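Local atomic coordinates of uncharacterized ACR, COG1565 superfamily (Burkholderia thailandensis, PDB entry 4F3N), a protein that is uncharacterised but has a methyltransferase fold that binds S-adenosyl-L-homocysteine, and may act as a protein-arginine methyltransferase. Residues A[56-61]-A[329-334]. Sequence-based numbering, arbitrary orientation.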
ATOM      1  N   ALA A  56      -5.738   3.059  27.582  1.00 16.66           N
ATOM      2  CA  ALA A  56      -4.516   3.534  28.230  1.00 17.00           C
ATOM      3  C   ALA A  56      -3.392   3.699  27.208  1.00 16.69           C
ATOM      4  O   ALA A  56      -2.605   4.674  27.264  1.00 17.51           O
ATOM      5  CB  ALA A  56      -4.076   2.546  29.320  1.00 18.22           C
ATOM      6  N   GLN A  57      -3.282   2.729  26.314  1.00 17.02           N
ATOM      7  CA  GLN A  57      -2.307   2.795  25.236  1.00 18.09           C
ATOM      8  C   GLN A  57      -2.520   4.012  24.315  1.00 15.62           C
ATOM      9  O   GLN A  57      -1.586   4.779  24.021  1.00 14.42           O
ATOM     10  CB  GLN A  57      -2.381   1.529  24.375  1.00 20.99           C
ATOM     11  CG  GLN A  57      -1.583   1.641  23.085  1.00 24.05           C
ATOM     12  CD  GLN A  57      -1.723   0.438  22.185  1.00 27.45           C
ATOM     13  OE1 GLN A  57      -2.396   0.493  21.123  1.00 32.33           O
ATOM     14  NE2 GLN A  57      -1.037  -0.630  22.545  1.00 30.33           N
ATOM     15  N   SER A  58      -3.761   4.173  23.870  1.00 14.72           N
ATOM     16  CA  SER A  58      -4.100   5.302  22.998  1.00 13.26           C
ATOM     17  C   SER A  58      -3.852   6.627  23.715  1.00 13.65           C
ATOM     18  O   SER A  58      -3.333   7.577  23.131  1.00 12.54           O
ATOM     19  CB  SER A  58      -5.565   5.209  22.548  1.00 13.02           C
ATOM     20  OG  SER A  58      -5.905   6.217  21.632  1.00 11.57           O
ATOM     21  N   GLU A  59      -4.243   6.714  24.989  1.00 14.29           N
ATOM     22  CA  GLU A  59      -3.997   7.954  25.750  1.00 15.10           C
ATOM     23  C   GLU A  59      -2.509   8.285  25.903  1.00 14.67           C
ATOM     24  O   GLU A  59      -2.127   9.468  25.796  1.00 13.83           O
ATOM     25  CB  GLU A  59      -4.734   7.901  27.093  1.00 18.42           C
ATOM     26  CG  GLU A  59      -6.232   7.910  26.886  1.00 20.70           C
ATOM     27  CD  GLU A  59      -7.036   7.661  28.163  1.00 26.43           C
ATOM     28  OE1 GLU A  59      -6.570   6.914  29.052  1.00 32.19           O
ATOM     29  OE2 GLU A  59      -8.165   8.201  28.277  1.00 30.52           O
ATOM     30  N   ALA A  60      -1.653   7.264  26.107  1.00 14.42           N
ATOM     31  CA  ALA A  60      -0.216   7.483  26.248  1.00 14.57           C
ATOM     32  C   ALA A  60       0.327   7.996  24.912  1.00 14.41           C
ATOM     33  O   ALA A  60       1.124   8.964  24.861  1.00 13.68           O
ATOM     34  CB  ALA A  60       0.506   6.209  26.691  1.00 15.11           C
ATOM     35  N   LEU A  61      -0.121   7.356  23.832  1.00 13.80           N
ATOM     36  CA  LEU A  61       0.348   7.743  22.504  1.00 14.12           C
ATOM     37  C   LEU A  61      -0.065   9.168  22.237  1.00 13.37           C
ATOM     38  O   LEU A  61       0.759   9.965  21.796  1.00 13.65           O
ATOM     39  CB  LEU A  61      -0.189   6.822  21.422  1.00 14.09           C
ATOM     40  CG  LEU A  61       0.127   7.216  19.988  1.00 14.56           C
ATOM     41  CD1 LEU A  61       1.633   7.196  19.751  1.00 15.38           C
ATOM     42  CD2 LEU A  61      -0.629   6.208  19.097  1.00 15.21           C
ATOM     43  N   PHE A 329      -7.968  11.833  14.203  1.00 10.79           N
ATOM     44  CA  PHE A 329      -7.692  12.140  15.589  1.00 10.80           C
ATOM     45  C   PHE A 329      -8.504  11.230  16.522  1.00 10.97           C
ATOM     46  O   PHE A 329      -8.324  11.252  17.729  1.00 11.85           O
ATOM     47  CB  PHE A 329      -8.023  13.619  15.836  1.00 10.83           C
ATOM     48  CG  PHE A 329      -7.250  14.549  14.943  1.00 10.44           C
ATOM     49  CD1 PHE A 329      -5.879  14.356  14.751  1.00 10.33           C
ATOM     50  CD2 PHE A 329      -7.875  15.560  14.294  1.00 10.86           C
ATOM     51  CE1 PHE A 329      -5.143  15.185  13.903  1.00 10.08           C
ATOM     52  CE2 PHE A 329      -7.158  16.410  13.472  1.00 10.93           C
ATOM     53  CZ  PHE A 329      -5.809  16.207  13.269  1.00 10.74           C
ATOM     54  N   VAL A 330      -9.351  10.386  15.951  1.00 11.12           N
ATOM     55  CA  VAL A 330     -10.034   9.319  16.751  1.00 11.40           C
ATOM     56  C   VAL A 330      -9.015   8.274  17.258  1.00 11.06           C
ATOM     57  O   VAL A 330      -8.205   7.736  16.486  1.00 10.55           O
ATOM     58  CB  VAL A 330     -11.159   8.649  15.926  1.00 11.48           C
ATOM     59  CG1 VAL A 330     -11.637   7.337  16.584  1.00 11.64           C
ATOM     60  CG2 VAL A 330     -12.310   9.632  15.691  1.00 12.31           C
ATOM     61  N   TYR A 331      -9.066   8.001  18.554  1.00 11.02           N
ATOM     62  CA  TYR A 331      -8.268   6.983  19.232  1.00 11.53           C
ATOM     63  C   TYR A 331      -6.923   6.681  18.557  1.00 11.02           C
ATOM     64  O   TYR A 331      -6.760   5.624  17.943  1.00 10.55           O
ATOM     65  CB  TYR A 331      -9.093   5.700  19.430  1.00 11.88           C
ATOM     66  CG  TYR A 331     -10.261   5.911  20.354  1.00 12.72           C
ATOM     67  CD1 TYR A 331     -10.055   6.320  21.674  1.00 13.14           C
ATOM     68  CD2 TYR A 331     -11.565   5.766  19.902  1.00 12.92           C
ATOM     69  CE1 TYR A 331     -11.130   6.564  22.518  1.00 13.80           C
ATOM     70  CE2 TYR A 331     -12.642   5.997  20.744  1.00 13.79           C
ATOM     71  CZ  TYR A 331     -12.414   6.421  22.034  1.00 14.02           C
ATOM     72  OH  TYR A 331     -13.490   6.628  22.886  1.00 14.84           O
ATOM     73  N   PRO A 332      -5.967   7.624  18.654  1.00 10.72           N
ATOM     74  CA  PRO A 332      -4.628   7.374  18.129  1.00 10.90           C
ATOM     75  C   PRO A 332      -4.081   5.992  18.539  1.00 11.41           C
ATOM     76  O   PRO A 332      -4.110   5.630  19.713  1.00 12.41           O
ATOM     77  CB  PRO A 332      -3.781   8.490  18.752  1.00 10.78           C
ATOM     78  CG  PRO A 332      -4.733   9.601  18.929  1.00 10.84           C
ATOM     79  CD  PRO A 332      -6.060   8.944  19.307  1.00 11.14           C
ATOM     80  N   GLY A 333      -3.592   5.258  17.569  1.00 11.96           N
ATOM     81  CA  GLY A 333      -3.020   3.938  17.831  1.00 12.32           C
ATOM     82  C   GLY A 333      -4.022   2.813  17.675  1.00 13.54           C
ATOM     83  O   GLY A 333      -3.616   1.629  17.642  1.00 13.50           O
ATOM     84  N   LEU A 334      -5.326   3.120  17.639  1.00 13.37           N
ATOM     85  CA  LEU A 334      -6.362   2.080  17.582  1.00 13.82           C
ATOM     86  C   LEU A 334      -7.125   2.043  16.268  1.00 14.30           C
ATOM     87  O   LEU A 334      -8.048   1.241  16.095  1.00 14.16           O
ATOM     88  CB  LEU A 334      -7.354   2.229  18.736  1.00 14.36           C
ATOM     89  CG  LEU A 334      -6.759   2.299  20.137  1.00 15.15           C
ATOM     90  CD1 LEU A 334      -7.889   2.416  21.178  1.00 15.37           C
ATOM     91  CD2 LEU A 334      -5.874   1.088  20.435  1.00 14.97           C
TER
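One face of helix 52-71 meets a type II beta turn, Y331 to L334, in the loop leading into strand 336-342; S58 and P332 come nearest, their CA atoms 5.3 Å apart, and the turn is closed by L334 N to Y331 O. S58 is the polar centre: its OG, anti to the backbone N (chi1 -176°), reaches the turn and donates to P332 O at 2.7 Å. The hydroxyl approaches that carbonyl at a C=O...OG angle of 129°, tilted 24° from its plane, while S58 CA adds a CA-H...O contact to the same oxygen at 3.3 Å. About one turn further along the helix, L61 lays CD2 against the turn backbone, 3.5 Å from G333 N, and against P332 CB. G333, lacking a side chain, leaves room here for the leucine methyl. On the other flank L334 sets CD1 beside S58 CB and CD2 3.6 Å from Q57 OE1, a van der Waals contact. P332 also packs on Y81 and V85 of helix 78-87, and Y331 and L334 reach P50. The turn is thus pinned to the N-terminal helix by its central peptide: a buried serine satisfies the P332 carbonyl, and leucines on both sides of this bond supply apolar packing.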